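Local coordinates for integron cassette protein (Vibrio cholerae, PDB 3FY6), which is of unknown function but is encoded by a mobile integron gene cassette and probably pairs with a second copy through its C-terminal helix, at the interface of chains A and B. Coordinates in Å, arbitrary orientation; residue numbers count along the deposited sequence, not the author numbering. Chains: chain A/B, Integron cassette protein.

The interface of chains A and B. Residues chain A 80, 83-84, 87, 93, 105; chain B 121-122, 125.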
ATOM      1  N   LEU A  80      -5.930  -1.559  -9.340  1.00 13.45           N
ATOM      2  CA  LEU A  80      -5.846  -2.862 -10.023  1.00 15.05           C
ATOM      3  C   LEU A  80      -7.222  -3.498 -10.202  1.00 18.81           C
ATOM      4  O   LEU A  80      -7.544  -3.987 -11.284  1.00 18.11           O
ATOM      5  CB  LEU A  80      -4.938  -3.833  -9.274  1.00 15.77           C
ATOM      6  CG  LEU A  80      -3.476  -3.428  -9.084  1.00 17.89           C
ATOM      7  CD1 LEU A  80      -2.655  -4.661  -8.750  1.00 16.53           C
ATOM      8  CD2 LEU A  80      -2.925  -2.726 -10.317  1.00 11.64           C
ATOM      9  N   HIS A  83      -8.929  -1.841 -12.965  1.00 12.71           N
ATOM     10  CA  HIS A  83      -8.390  -2.180 -14.272  1.00 20.50           C
ATOM     11  C   HIS A  83      -8.973  -3.494 -14.765  1.00 19.09           C
ATOM     12  O   HIS A  83      -9.455  -3.575 -15.882  1.00 16.43           O
ATOM     13  CB  HIS A  83      -6.863  -2.252 -14.254  1.00 15.80           C
ATOM     14  CG  HIS A  83      -6.263  -2.637 -15.576  1.00 13.92           C
ATOM     15  ND1 HIS A  83      -6.443  -1.895 -16.718  1.00 15.81           N
ATOM     16  CD2 HIS A  83      -5.495  -3.696 -15.932  1.00 14.99           C
ATOM     17  CE1 HIS A  83      -5.801  -2.469 -17.725  1.00 16.69           C
ATOM     18  NE2 HIS A  83      -5.218  -3.565 -17.274  1.00 13.66           N
ATOM     19  N   ALA A  84      -8.925  -4.522 -13.929  1.00 15.80           N
ATOM     20  CA  ALA A  84      -9.472  -5.811 -14.317  1.00 18.50           C
ATOM     21  C   ALA A  84     -10.939  -5.675 -14.729  1.00 19.06           C
ATOM     22  O   ALA A  84     -11.380  -6.259 -15.730  1.00 13.76           O
ATOM     23  CB  ALA A  84      -9.321  -6.811 -13.187  1.00 16.70           C
ATOM     24  N   GLU A  87     -11.314  -3.840 -18.126  1.00 18.21           N
ATOM     25  CA  GLU A  87     -10.936  -4.732 -19.217  1.00 26.17           C
ATOM     26  C   GLU A  87     -11.987  -5.824 -19.459  1.00 26.84           C
ATOM     27  O   GLU A  87     -12.311  -6.143 -20.597  1.00 27.89           O
ATOM     28  CB  GLU A  87      -9.560  -5.324 -18.955  1.00 22.22           C
ATOM     29  CG  GLU A  87      -8.462  -4.279 -19.048  1.00 31.49           C
ATOM     30  CD  GLU A  87      -8.385  -3.655 -20.437  1.00 39.45           C
ATOM     31  OE1 GLU A  87      -8.330  -4.411 -21.431  1.00 41.01           O
ATOM     32  OE2 GLU A  87      -8.387  -2.410 -20.536  1.00 43.90           O
ATOM     33  N   LEU A  93     -11.361  -9.472 -21.267  1.00 20.41           N
ATOM     34  CA  LEU A  93     -11.181 -10.645 -20.408  1.00 24.52           C
ATOM     35  C   LEU A  93     -12.502 -11.376 -20.288  1.00 18.65           C
ATOM     36  O   LEU A  93     -13.540 -10.755 -20.098  1.00 28.16           O
ATOM     37  CB  LEU A  93     -10.752 -10.244 -18.986  1.00 17.27           C
ATOM     38  CG  LEU A  93      -9.426  -9.530 -18.723  1.00 25.95           C
ATOM     39  CD1 LEU A  93      -9.372  -9.070 -17.271  1.00 16.72           C
ATOM     40  CD2 LEU A  93      -8.236 -10.425 -19.054  1.00 26.78           C
ATOM     41  N   VAL A 105      -4.143 -10.655  -7.693  1.00 11.04           N
ATOM     42  CA  VAL A 105      -4.056  -9.476  -6.840  1.00 15.23           C
ATOM     43  C   VAL A 105      -4.239  -9.875  -5.370  1.00 21.13           C
ATOM     44  O   VAL A 105      -3.515  -9.401  -4.491  1.00 16.69           O
ATOM     45  CB  VAL A 105      -5.077  -8.407  -7.216  1.00 15.44           C
ATOM     46  CG1 VAL A 105      -4.965  -7.236  -6.252  1.00 15.15           C
ATOM     47  CG2 VAL A 105      -4.841  -7.936  -8.646  1.00 14.03           C
TER
ATOM     48  N   PHE B 121      -1.073  -9.973 -18.199  1.00 14.94           N
ATOM     49  CA  PHE B 121      -2.050  -8.906 -17.972  1.00 14.78           C
ATOM     50  C   PHE B 121      -1.523  -7.847 -17.011  1.00 13.88           C
ATOM     51  O   PHE B 121      -1.606  -6.643 -17.287  1.00 17.22           O
ATOM     52  CB  PHE B 121      -3.360  -9.492 -17.439  1.00 13.54           C
ATOM     53  CG  PHE B 121      -4.470  -8.483 -17.301  1.00 18.24           C
ATOM     54  CD1 PHE B 121      -5.186  -8.063 -18.413  1.00 22.92           C
ATOM     55  CD2 PHE B 121      -4.807  -7.966 -16.059  1.00 17.75           C
ATOM     56  CE1 PHE B 121      -6.222  -7.149 -18.294  1.00 20.38           C
ATOM     57  CE2 PHE B 121      -5.837  -7.049 -15.931  1.00 18.91           C
ATOM     58  CZ  PHE B 121      -6.551  -6.642 -17.055  1.00 16.10           C
ATOM     59  N   TRP B 122      -0.965  -8.287 -15.886  1.00 11.30           N
ATOM     60  CA  TRP B 122      -0.509  -7.333 -14.882  1.00 13.01           C
ATOM     61  C   TRP B 122       0.815  -6.673 -15.256  1.00 16.84           C
ATOM     62  O   TRP B 122       1.046  -5.505 -14.938  1.00 15.84           O
ATOM     63  CB  TRP B 122      -0.445  -7.977 -13.496  1.00 11.03           C
ATOM     64  CG  TRP B 122      -1.815  -8.255 -12.960  1.00 14.36           C
ATOM     65  CD1 TRP B 122      -2.315  -9.463 -12.551  1.00 15.94           C
ATOM     66  CD2 TRP B 122      -2.875  -7.311 -12.814  1.00 10.93           C
ATOM     67  NE1 TRP B 122      -3.617  -9.317 -12.135  1.00 16.96           N
ATOM     68  CE2 TRP B 122      -3.984  -8.004 -12.290  1.00 16.03           C
ATOM     69  CE3 TRP B 122      -2.993  -5.938 -13.074  1.00 14.22           C
ATOM     70  CZ2 TRP B 122      -5.197  -7.375 -12.028  1.00 14.54           C
ATOM     71  CZ3 TRP B 122      -4.186  -5.319 -12.816  1.00 14.01           C
ATOM     72  CH2 TRP B 122      -5.276  -6.033 -12.294  1.00 12.93           C
ATOM     73  N   TYR B 125       0.262  -3.733 -17.391  1.00 20.05           N
ATOM     74  CA  TYR B 125      -0.429  -2.616 -16.749  1.00 17.16           C
ATOM     75  C   TYR B 125       0.441  -1.790 -15.810  1.00 21.52           C
ATOM     76  O   TYR B 125       0.395  -0.561 -15.832  1.00 25.21           O
ATOM     77  CB  TYR B 125      -1.663  -3.113 -15.989  1.00 20.68           C
ATOM     78  CG  TYR B 125      -2.472  -1.998 -15.387  1.00 15.25           C
ATOM     79  CD1 TYR B 125      -3.178  -1.125 -16.199  1.00 22.60           C
ATOM     80  CD2 TYR B 125      -2.520  -1.807 -14.009  1.00 16.75           C
ATOM     81  CE1 TYR B 125      -3.919  -0.100 -15.668  1.00 24.68           C
ATOM     82  CE2 TYR B 125      -3.273  -0.778 -13.462  1.00 20.47           C
ATOM     83  CZ  TYR B 125      -3.966   0.069 -14.305  1.00 22.98           C
ATOM     84  OH  TYR B 125      -4.711   1.099 -13.799  1.00 25.34           O
TER
HETATM   85  O   HOH W   1      -3.287  -5.075 -18.798  1.00 18.08           O
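A:His83, on helix 77-89, and B:Tyr125, near the C-terminus of the partner, lie face against face, a worked example of how a short aromatic tail can grip a helical surface with hardly any polar contact. The two side chains run past each other in opposite directions, and their rings stack with centroids 3.7 Å apart and planes tilted by 16°. CD1 of B:Tyr125 lies over the middle of the imidazole, while CG of A:His83 falls nearer the rim of the phenol ring. The histidine CG is anti to the backbone N (chi1 178°), which carries the ring out from the helix into the partner. Toward the rim of the opposite face sits the CG methylene of A:Glu87, which leaves the imidazole between its own helix and the tyrosine.

B:Phe121 meets the same histidine tip to tip, its CZ 3.3 Å from A:His83 CD2. The CZ end of the phenyl also meets the aliphatic part of A:Glu87, and the methyls of A:Leu93 lie over one face, on the side away from water 1, with CD1 of the leucine 3.7 Å from CZ. The imidazole is tied further by water 1, which lies in its plane 2.9 Å from NE2 in a nearly straight bond (166° at the hydrogen) and 2.8 Å from the carbonyl O of B:Phe121. This bridge should help fix the rotation of the ring.

B:Trp122 supports the phenylalanine within its own chain, taking CD2 of B:Phe121 over the centre of one indole face. On the opposite face lies A:Val105 CG2, 3.4 Å from CZ2, the two side chains crossing at about a right angle; the benzo edge has the backbone O of A:Leu80 in its plane. A:Leu80 CD2 touches both B:Trp122 and B:Tyr125.

Helix 120-125 thus docks on helices 77-89 and 95-114 and the loop between them; repeated by the two-fold, this reciprocal exchange of tails probably helps hold the pair together.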